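Local atomic coordinates of embryonic developmental protein tofu-6 (Caenorhabditis elegans, PDB entry 7OCX), a protein that pairs through its RNA recognition motif domain with PID-3 in the PETISCO complex, which acts in piRNA (21U-RNA) biogenesis. Residues A17-R22 / H35-F40. Numbering follows the deposited sequence.
Sequences AGFHIR and HVFQNF
F19 and I21, alternate residues of strand 18-25, both direct their side chains at F37 of helix 30-38, joining the sheet to the first helix of an RNA recognition motif fold. The strand order 2-3-1-5-4 places 18-25 at the middle of the sheet, where backbone hydrogen bonds pair F19 with V62 of strand 57-64 and H20 with T92 of strand 87-93. F19 makes the looser approach, an apolar contact in which its CD2 lies 4.4 Å from CE2 of F37. The F19 side chain also packs on A70, V73 and R74, so it links this contact to helix 67-75. H20 points to the other side of the sheet, where its ring meets that of H94. I21 then returns to the helix side. Its CG1 lies beside the backbone N (chi1 -46°), anti to the carbonyl carbon, and carries CD1 to the F37 ring, while V62 of the adjacent strand touches both I21 and F37. All three touching residues are buried; the segments bury 113 Å² between them, both sides summed, through apolar side chains in the core between sheet and helices. The closest approach is that of I21 CD1, 3.5 Å from CZ of F37 and 4.0 Å from its CE1.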
loop_
_atom_site.group_PDB
_atom_site.type_symbol
_atom_site.label_atom_id
_atom_site.label_comp_id
_atom_site.label_asym_id
_atom_site.label_seq_id
_atom_site.Cartn_x
_atom_site.Cartn_y
_atom_site.Cartn_z
ATOM N N ALA C 17 17.424 7.401 -4.853
ATOM C CA ALA C 17 17.177 6.947 -3.492
ATOM C C ALA C 17 18.386 6.265 -2.878
ATOM O O ALA C 17 18.343 5.911 -1.697
ATOM C CB ALA C 17 15.984 5.985 -3.452
ATOM N N GLY C 18 19.465 6.107 -3.635
ATOM C CA GLY C 18 20.593 5.326 -3.180
ATOM C C GLY C 18 21.907 6.062 -3.040
ATOM O O GLY C 18 22.148 7.092 -3.684
ATOM N N PHE C 19 22.782 5.496 -2.212
ATOM C CA PHE C 19 24.054 6.106 -1.881
ATOM C C PHE C 19 25.179 5.084 -1.913
ATOM O O PHE C 19 24.992 3.921 -1.549
ATOM C CB PHE C 19 24.028 6.710 -0.486
ATOM C CG PHE C 19 22.992 7.746 -0.301
ATOM C CD1 PHE C 19 23.158 9.009 -0.840
ATOM C CD2 PHE C 19 21.836 7.461 0.402
ATOM C CE1 PHE C 19 22.195 9.962 -0.665
ATOM C CE2 PHE C 19 20.875 8.412 0.589
ATOM C CZ PHE C 19 21.052 9.666 0.043
ATOM N N HIS C 20 26.353 5.547 -2.339
ATOM C CA HIS C 20 27.607 4.846 -2.105
ATOM C C HIS C 20 28.199 5.394 -0.813
ATOM O O HIS C 20 28.162 6.608 -0.571
ATOM C CB HIS C 20 28.585 5.047 -3.263
ATOM C CG HIS C 20 28.162 4.369 -4.532
ATOM N ND1 HIS C 20 28.098 2.997 -4.664
ATOM C CD2 HIS C 20 27.797 4.880 -5.734
ATOM C CE1 HIS C 20 27.701 2.694 -5.888
ATOM N NE2 HIS C 20 27.511 3.818 -6.557
ATOM N N ILE C 21 28.726 4.494 0.018
ATOM C CA ILE C 21 29.221 4.817 1.350
ATOM C C ILE C 21 30.683 4.422 1.436
ATOM O O ILE C 21 31.020 3.257 1.194
ATOM C CB ILE C 21 28.463 4.065 2.459
ATOM C CG1 ILE C 21 26.963 4.120 2.252
ATOM C CG2 ILE C 21 28.886 4.630 3.806
ATOM C CD1 ILE C 21 26.404 5.470 2.295
ATOM N N ARG C 22 31.535 5.355 1.851
ATOM C CA ARG C 22 32.942 5.055 2.082
ATOM C C ARG C 22 33.312 5.421 3.515
ATOM O O ARG C 22 32.580 6.136 4.205
ATOM C CB ARG C 22 33.823 5.815 1.083
ATOM C CG ARG C 22 33.675 5.318 -0.348
ATOM C CD ARG C 22 34.923 4.609 -0.846
ATOM N NE ARG C 22 35.957 5.551 -1.258
ATOM C CZ ARG C 22 37.105 5.752 -0.622
ATOM N NH1 ARG C 22 37.411 5.094 0.485
ATOM N NH2 ARG C 22 37.969 6.634 -1.115
ATOM N N HIS C 35 21.605 0.619 10.864
ATOM C CA HIS C 35 21.116 1.395 12.005
ATOM C C HIS C 35 21.374 2.884 11.792
ATOM O O HIS C 35 20.553 3.729 12.164
ATOM C CB HIS C 35 21.762 0.959 13.331
ATOM C CG HIS C 35 21.336 -0.394 13.825
ATOM N ND1 HIS C 35 20.077 -0.913 13.610
ATOM C CD2 HIS C 35 21.980 -1.293 14.614
ATOM C CE1 HIS C 35 19.989 -2.106 14.176
ATOM N NE2 HIS C 35 21.126 -2.355 14.804
ATOM N N VAL C 36 22.533 3.226 11.229
ATOM C CA VAL C 36 22.834 4.631 10.995
ATOM C C VAL C 36 21.824 5.244 10.041
ATOM O O VAL C 36 21.348 6.364 10.263
ATOM C CB VAL C 36 24.267 4.810 10.469
ATOM C CG1 VAL C 36 24.439 6.233 9.924
ATOM C CG2 VAL C 36 25.233 4.516 11.584
ATOM N N PHE C 37 21.499 4.534 8.953
ATOM C CA PHE C 37 20.617 5.116 7.949
ATOM C C PHE C 37 19.153 4.991 8.319
ATOM O O PHE C 37 18.345 5.832 7.912
ATOM C CB PHE C 37 20.928 4.519 6.577
ATOM C CG PHE C 37 22.135 5.134 5.977
ATOM C CD1 PHE C 37 23.396 4.746 6.370
ATOM C CD2 PHE C 37 21.999 6.207 5.107
ATOM C CE1 PHE C 37 24.511 5.388 5.873
ATOM C CE2 PHE C 37 23.111 6.838 4.594
ATOM C CZ PHE C 37 24.369 6.426 4.982
ATOM N N GLN C 38 18.792 4.014 9.135
ATOM C CA GLN C 38 17.413 3.932 9.587
ATOM C C GLN C 38 16.961 5.180 10.342
ATOM O O GLN C 38 15.757 5.455 10.408
ATOM C CB GLN C 38 17.235 2.721 10.489
ATOM C CG GLN C 38 15.879 2.130 10.404
ATOM C CD GLN C 38 15.532 1.390 11.670
ATOM O OE1 GLN C 38 16.377 1.211 12.549
ATOM N NE2 GLN C 38 14.283 0.964 11.778
ATOM N N ASN C 39 17.880 5.905 10.987
ATOM C CA ASN C 39 17.470 7.113 11.702
ATOM C C ASN C 39 16.896 8.179 10.780
ATOM O O ASN C 39 16.239 9.110 11.261
ATOM C CB ASN C 39 18.637 7.722 12.481
ATOM C CG ASN C 39 19.124 6.866 13.632
ATOM O OD1 ASN C 39 18.339 6.206 14.318
ATOM N ND2 ASN C 39 20.436 6.845 13.827
ATOM N N PHE C 40 17.156 8.093 9.480
ATOM C CA PHE C 40 16.679 9.063 8.502
ATOM C C PHE C 40 15.439 8.607 7.760
ATOM O O PHE C 40 14.820 9.420 7.058
ATOM C CB PHE C 40 17.797 9.367 7.499
ATOM C CG PHE C 40 19.050 9.854 8.150
ATOM C CD1 PHE C 40 20.167 9.048 8.213
ATOM C CD2 PHE C 40 19.104 11.122 8.713
ATOM C CE1 PHE C 40 21.319 9.488 8.828
ATOM C CE2 PHE C 40 20.256 11.574 9.325
ATOM C CZ PHE C 40 21.365 10.753 9.385
#